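Trans-2-enoyl-CoA reductase [NADH] (Treponema denticola ATCC 35405, PDB 4GGO) catalyses the NADH-dependent reduction of the carbon-carbon double bond of trans-2-enoyl-CoA substrates such as crotonyl-CoA, serving fatty acid synthesis. Local coordinates at residues T201-K215 and A252-E266. Residues are numbered along the deposited sequence; the frame is centred on the assembly and turned at random.
Sequences TVKVMGGEDWERWIK and AKEHLEATAHRLNKE
Trp210 is one of two knobs in this contact, set among Leu256, Thr259, Ala260 and Leu263 of helix 252-266. Its CG lies anti to the backbone N (chi1 180°), which sends the indole across to the neighbouring helix. Leu263 CD1 sits over one face, 3.7 Å from the centroid of the six-membered ring of Trp210 in a CH-pi contact, while the small Ala260 lets its CB come within 3.5 Å of Trp210 CH2. Trp210 NE1 bonds to Thr229 OG1, which satisfies the buried N-H; with Leu263 over one face this restrains the indole's turn.

Between helices 201-205 and 208-215, Gly206 and Gly207, lacking side chains, let the backbone pass close to helix 252-266: Gly207 CA is 3.7 Å from Leu256 CD2. Gly207, the N-cap residue, gives its N-H to His255 ND1 at 3.0 Å in a nearly straight bond (173°), consistent with a neutral ring protonated at NE2. Val202 CG1 packs against the same ring.

The second knob, Glu211, is polar but well packed. Extended beyond CG, it lays its aliphatic CG along Leu263 and forms a salt bridge, Arg262 NH2 2.6 Å from Glu211 OE1, with a weak second bond from Arg262 NE to Glu211 OE2; the two planes are turned 49° apart. A water links Glu211 OE1 to Thr259 OG1. The loose side lies farther out, where Lys215 NZ stays 4.1 Å from Glu266 OE1, too far for a salt bridge.

Packed against strands 227-233 and 270-276, the nearly parallel helices 208-215 and 252-266 form part of the helical layer flanking the parallel sheet of a Rossmann fold.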
loop_
_atom_site.group_PDB
_atom_site.type_symbol
_atom_site.label_atom_id
_atom_site.label_comp_id
_atom_site.label_asym_id
_atom_site.label_seq_id
_atom_site.Cartn_x
_atom_site.Cartn_y
_atom_site.Cartn_z
ATOM N N THR A 201 17.327 -5.799 -5.145
ATOM C CA THR A 201 16.318 -5.037 -4.416
ATOM C C THR A 201 15.854 -3.829 -5.224
ATOM O O THR A 201 14.660 -3.534 -5.286
ATOM C CB THR A 201 16.842 -4.581 -3.039
ATOM O OG1 THR A 201 17.199 -5.730 -2.262
ATOM C CG2 THR A 201 15.780 -3.784 -2.293
ATOM N N VAL A 202 16.803 -3.140 -5.852
ATOM C CA VAL A 202 16.485 -2.012 -6.722
ATOM C C VAL A 202 15.689 -2.482 -7.937
ATOM O O VAL A 202 14.760 -1.807 -8.386
ATOM C CB VAL A 202 17.763 -1.279 -7.187
ATOM C CG1 VAL A 202 17.425 -0.182 -8.185
ATOM C CG2 VAL A 202 18.508 -0.702 -5.992
ATOM N N LYS A 203 16.054 -3.648 -8.460
ATOM C CA LYS A 203 15.351 -4.245 -9.592
ATOM C C LYS A 203 13.885 -4.493 -9.265
ATOM O O LYS A 203 13.012 -4.329 -10.117
ATOM C CB LYS A 203 16.017 -5.563 -9.998
ATOM C CG LYS A 203 16.938 -5.458 -11.200
ATOM C CD LYS A 203 16.151 -5.150 -12.463
ATOM C CE LYS A 203 17.057 -5.078 -13.680
ATOM N NZ LYS A 203 16.299 -4.739 -14.916
ATOM N N VAL A 204 13.621 -4.883 -8.023
ATOM C CA VAL A 204 12.272 -5.244 -7.603
ATOM C C VAL A 204 11.488 -4.055 -7.043
ATOM O O VAL A 204 10.310 -3.878 -7.356
ATOM C CB VAL A 204 12.304 -6.380 -6.558
ATOM C CG1 VAL A 204 10.900 -6.720 -6.092
ATOM C CG2 VAL A 204 12.984 -7.611 -7.135
ATOM N N MET A 205 12.145 -3.236 -6.228
ATOM C CA MET A 205 11.454 -2.166 -5.512
ATOM C C MET A 205 11.706 -0.763 -6.071
ATOM O O MET A 205 11.142 0.214 -5.581
ATOM C CB MET A 205 11.808 -2.212 -4.024
ATOM C CG MET A 205 11.485 -3.538 -3.357
ATOM S SD MET A 205 11.940 -3.564 -1.614
ATOM C CE MET A 205 10.932 -2.224 -0.981
ATOM N N GLY A 206 12.547 -0.665 -7.095
ATOM C CA GLY A 206 12.828 0.615 -7.722
ATOM C C GLY A 206 11.706 1.066 -8.640
ATOM O O GLY A 206 10.565 0.625 -8.501
ATOM N N GLY A 207 12.029 1.935 -9.591
ATOM C CA GLY A 207 11.021 2.501 -10.470
ATOM C C GLY A 207 11.069 2.032 -11.915
ATOM O O GLY A 207 10.528 2.696 -12.799
ATOM N N GLU A 208 11.703 0.891 -12.162
ATOM C CA GLU A 208 11.814 0.372 -13.526
ATOM C C GLU A 208 10.460 0.014 -14.137
ATOM O O GLU A 208 10.131 0.464 -15.236
ATOM C CB GLU A 208 12.756 -0.833 -13.588
ATOM C CG GLU A 208 14.230 -0.477 -13.464
ATOM C CD GLU A 208 15.144 -1.618 -13.874
ATOM O OE1 GLU A 208 14.643 -2.747 -14.067
ATOM O OE2 GLU A 208 16.363 -1.383 -14.011
ATOM N N ASP A 209 9.679 -0.792 -13.427
ATOM C CA ASP A 209 8.383 -1.230 -13.935
ATOM C C ASP A 209 7.409 -0.066 -14.063
ATOM O O ASP A 209 6.606 -0.014 -14.994
ATOM C CB ASP A 209 7.782 -2.309 -13.036
ATOM C CG ASP A 209 6.471 -2.845 -13.574
ATOM O OD1 ASP A 209 6.445 -3.294 -14.740
ATOM O OD2 ASP A 209 5.465 -2.809 -12.834
ATOM N N TRP A 210 7.485 0.861 -13.113
ATOM C CA TRP A 210 6.655 2.058 -13.121
ATOM C C TRP A 210 6.871 2.834 -14.413
ATOM O O TRP A 210 5.918 3.175 -15.114
ATOM C CB TRP A 210 7.006 2.935 -11.918
ATOM C CG TRP A 210 6.220 4.203 -11.814
ATOM C CD1 TRP A 210 5.000 4.467 -12.365
ATOM C CD2 TRP A 210 6.607 5.389 -11.109
ATOM N NE1 TRP A 210 4.603 5.744 -12.046
ATOM C CE2 TRP A 210 5.573 6.331 -11.277
ATOM C CE3 TRP A 210 7.728 5.745 -10.355
ATOM C CZ2 TRP A 210 5.625 7.605 -10.715
ATOM C CZ3 TRP A 210 7.779 7.011 -9.797
ATOM C CH2 TRP A 210 6.734 7.925 -9.981
ATOM N N GLU A 211 8.135 3.101 -14.724
ATOM C CA GLU A 211 8.496 3.833 -15.929
ATOM C C GLU A 211 8.103 3.047 -17.176
ATOM O O GLU A 211 7.715 3.626 -18.190
ATOM C CB GLU A 211 9.997 4.134 -15.936
ATOM C CG GLU A 211 10.432 5.119 -17.009
ATOM C CD GLU A 211 11.894 5.500 -16.891
ATOM O OE1 GLU A 211 12.685 4.678 -16.382
ATOM O OE2 GLU A 211 12.253 6.625 -17.298
ATOM N N ARG A 212 8.197 1.724 -17.091
ATOM C CA ARG A 212 7.820 0.862 -18.204
ATOM C C ARG A 212 6.319 0.955 -18.463
ATOM O O ARG A 212 5.884 1.002 -19.613
ATOM C CB ARG A 212 8.226 -0.587 -17.928
ATOM C CG ARG A 212 8.210 -1.482 -19.161
ATOM C CD ARG A 212 8.580 -2.915 -18.809
ATOM N NE ARG A 212 8.653 -3.775 -19.987
ATOM C CZ ARG A 212 9.784 -4.119 -20.594
ATOM N NH1 ARG A 212 10.948 -3.682 -20.132
ATOM N NH2 ARG A 212 9.753 -4.909 -21.660
ATOM N N TRP A 213 5.536 0.987 -17.388
ATOM C CA TRP A 213 4.091 1.159 -17.495
ATOM C C TRP A 213 3.749 2.478 -18.178
ATOM O O TRP A 213 2.923 2.520 -19.088
ATOM C CB TRP A 213 3.431 1.109 -16.115
ATOM C CG TRP A 213 3.032 -0.265 -15.670
ATOM C CD1 TRP A 213 3.729 -1.095 -14.841
ATOM C CD2 TRP A 213 1.835 -0.967 -16.026
ATOM N NE1 TRP A 213 3.043 -2.273 -14.662
ATOM C CE2 TRP A 213 1.876 -2.219 -15.378
ATOM C CE3 TRP A 213 0.734 -0.661 -16.831
ATOM C CZ2 TRP A 213 0.859 -3.162 -15.511
ATOM C CZ3 TRP A 213 -0.276 -1.598 -16.960
ATOM C CH2 TRP A 213 -0.206 -2.832 -16.304
ATOM N N ILE A 214 4.397 3.552 -17.735
ATOM C CA ILE A 214 4.129 4.885 -18.264
ATOM C C ILE A 214 4.531 5.021 -19.732
ATOM O O ILE A 214 3.752 5.512 -20.550
ATOM C CB ILE A 214 4.839 5.976 -17.437
ATOM C CG1 ILE A 214 4.379 5.923 -15.978
ATOM C CG2 ILE A 214 4.579 7.351 -18.029
ATOM C CD1 ILE A 214 2.883 6.076 -15.803
ATOM N N LYS A 215 5.743 4.583 -20.060
ATOM C CA LYS A 215 6.256 4.694 -21.425
ATOM C C LYS A 215 5.415 3.915 -22.437
ATOM O O LYS A 215 5.214 4.370 -23.562
ATOM C CB LYS A 215 7.721 4.251 -21.494
ATOM C CG LYS A 215 8.686 5.192 -20.784
ATOM C CD LYS A 215 10.110 4.657 -20.813
ATOM C CE LYS A 215 10.686 4.677 -22.219
ATOM N NZ LYS A 215 10.834 6.066 -22.738
ATOM N N ALA A 252 16.519 1.505 -3.240
ATOM C CA ALA A 252 15.354 1.303 -4.093
ATOM C C ALA A 252 14.503 2.567 -4.155
ATOM O O ALA A 252 14.016 2.946 -5.221
ATOM C CB ALA A 252 14.531 0.132 -3.596
ATOM N N LYS A 253 14.331 3.215 -3.007
ATOM C CA LYS A 253 13.574 4.461 -2.935
ATOM C C LYS A 253 14.277 5.567 -3.714
ATOM O O LYS A 253 13.630 6.375 -4.378
ATOM C CB LYS A 253 13.368 4.888 -1.479
ATOM C CG LYS A 253 12.556 6.164 -1.318
ATOM C CD LYS A 253 12.212 6.429 0.142
ATOM C CE LYS A 253 13.442 6.797 0.950
ATOM N NZ LYS A 253 14.023 8.090 0.492
ATOM N N GLU A 254 15.604 5.600 -3.626
ATOM C CA GLU A 254 16.398 6.561 -4.383
ATOM C C GLU A 254 16.177 6.389 -5.881
ATOM O O GLU A 254 16.103 7.367 -6.624
ATOM C CB GLU A 254 17.884 6.408 -4.062
ATOM C CG GLU A 254 18.311 7.037 -2.747
ATOM C CD GLU A 254 19.804 6.918 -2.514
ATOM O OE1 GLU A 254 20.467 6.186 -3.278
ATOM O OE2 GLU A 254 20.315 7.558 -1.572
ATOM N N HIS A 255 16.075 5.137 -6.315
ATOM C CA HIS A 255 15.811 4.835 -7.714
ATOM C C HIS A 255 14.394 5.267 -8.078
ATOM O O HIS A 255 14.147 5.756 -9.180
ATOM C CB HIS A 255 16.000 3.341 -7.987
ATOM C CG HIS A 255 15.981 2.986 -9.440
ATOM N ND1 HIS A 255 14.812 2.813 -10.150
ATOM C CD2 HIS A 255 16.989 2.773 -10.319
ATOM C CE1 HIS A 255 15.100 2.508 -11.403
ATOM N NE2 HIS A 255 16.414 2.478 -11.533
ATOM N N LEU A 256 13.471 5.082 -7.138
ATOM C CA LEU A 256 12.083 5.498 -7.317
ATOM C C LEU A 256 12.000 7.003 -7.537
ATOM O O LEU A 256 11.259 7.476 -8.397
ATOM C CB LEU A 256 11.256 5.130 -6.084
ATOM C CG LEU A 256 10.044 4.208 -6.228
ATOM C CD1 LEU A 256 9.008 4.544 -5.161
ATOM C CD2 LEU A 256 9.438 4.283 -7.620
ATOM N N GLU A 257 12.766 7.748 -6.746
ATOM C CA GLU A 257 12.751 9.206 -6.805
ATOM C C GLU A 257 13.379 9.726 -8.095
ATOM O O GLU A 257 12.872 10.666 -8.708
ATOM C CB GLU A 257 13.463 9.795 -5.583
ATOM C CG GLU A 257 12.756 9.508 -4.265
ATOM C CD GLU A 257 13.603 9.847 -3.053
ATOM O OE1 GLU A 257 14.797 10.172 -3.227
ATOM O OE2 GLU A 257 13.075 9.785 -1.923
ATOM N N ALA A 258 14.482 9.107 -8.505
ATOM C CA ALA A 258 15.144 9.476 -9.751
ATOM C C ALA A 258 14.261 9.142 -10.951
ATOM O O ALA A 258 14.326 9.804 -11.987
ATOM C CB ALA A 258 16.481 8.770 -9.864
ATOM N N THR A 259 13.437 8.111 -10.799
ATOM C CA THR A 259 12.522 7.697 -11.858
ATOM C C THR A 259 11.397 8.711 -12.055
ATOM O O THR A 259 11.112 9.114 -13.183
ATOM C CB THR A 259 11.928 6.302 -11.580
ATOM O OG1 THR A 259 12.974 5.323 -11.603
ATOM C CG2 THR A 259 10.888 5.945 -12.631
ATOM N N ALA A 260 10.768 9.125 -10.957
ATOM C CA ALA A 260 9.709 10.131 -11.002
ATOM C C ALA A 260 10.251 11.416 -11.599
ATOM O O ALA A 260 9.534 12.176 -12.249
ATOM C CB ALA A 260 9.170 10.395 -9.606
ATOM N N HIS A 261 11.535 11.642 -11.362
ATOM C CA HIS A 261 12.228 12.816 -11.850
ATOM C C HIS A 261 12.429 12.724 -13.359
ATOM O O HIS A 261 12.162 13.677 -14.091
ATOM C CB HIS A 261 13.574 12.928 -11.139
ATOM C CG HIS A 261 14.288 14.219 -11.386
ATOM N ND1 HIS A 261 15.579 14.273 -11.865
ATOM C CD2 HIS A 261 13.897 15.500 -11.207
ATOM C CE1 HIS A 261 15.950 15.535 -11.977
ATOM N NE2 HIS A 261 14.951 16.301 -11.581
ATOM N N ARG A 262 12.897 11.567 -13.819
ATOM C CA ARG A 262 13.126 11.343 -15.242
ATOM C C ARG A 262 11.809 11.322 -16.020
ATOM O O ARG A 262 11.746 11.780 -17.161
ATOM C CB ARG A 262 13.905 10.042 -15.459
ATOM C CG ARG A 262 14.196 9.723 -16.916
ATOM C CD ARG A 262 15.300 8.681 -17.065
ATOM N NE ARG A 262 14.887 7.347 -16.637
ATOM C CZ ARG A 262 15.200 6.805 -15.464
ATOM N NH1 ARG A 262 15.931 7.484 -14.589
ATOM N NH2 ARG A 262 14.783 5.582 -15.164
ATOM N N LEU A 263 10.763 10.795 -15.390
ATOM C CA LEU A 263 9.432 10.765 -15.988
ATOM C C LEU A 263 8.935 12.167 -16.341
ATOM O O LEU A 263 8.373 12.384 -17.415
ATOM C CB LEU A 263 8.436 10.084 -15.045
ATOM C CG LEU A 263 8.481 8.558 -14.945
ATOM C CD1 LEU A 263 7.480 8.062 -13.911
ATOM C CD2 LEU A 263 8.212 7.923 -16.301
ATOM N N ASN A 264 9.150 13.111 -15.430
ATOM C CA ASN A 264 8.725 14.493 -15.631
ATOM C C ASN A 264 9.511 15.182 -16.738
ATOM O O ASN A 264 8.993 16.045 -17.446
ATOM C CB ASN A 264 8.871 15.284 -14.330
ATOM C CG ASN A 264 7.854 14.880 -13.287
ATOM O OD1 ASN A 264 6.652 14.858 -13.553
ATOM N ND2 ASN A 264 8.331 14.544 -12.093
ATOM N N LYS A 265 10.769 14.785 -16.879
ATOM C CA LYS A 265 11.674 15.393 -17.845
ATOM C C LYS A 265 11.316 15.033 -19.284
ATOM O O LYS A 265 11.343 15.886 -20.171
ATOM C CB LYS A 265 13.111 14.970 -17.540
ATOM C CG LYS A 265 14.064 16.132 -17.369
ATOM C CD LYS A 265 15.298 15.729 -16.586
ATOM C CE LYS A 265 15.317 16.455 -15.270
ATOM N NZ LYS A 265 14.043 16.166 -14.556
ATOM N N GLU A 266 10.971 13.768 -19.503
ATOM C CA GLU A 266 10.730 13.244 -20.844
ATOM C C GLU A 266 9.271 13.396 -21.269
ATOM O O GLU A 266 8.945 13.311 -22.455
ATOM C CB GLU A 266 11.169 11.780 -20.908
ATOM C CG GLU A 266 12.622 11.578 -20.491
ATOM C CD GLU A 266 13.022 10.118 -20.405
ATOM O OE1 GLU A 266 12.133 9.247 -20.512
ATOM O OE2 GLU A 266 14.229 9.844 -20.228
HETATM O O HOH W 1 13.519 3.601 -13.906
#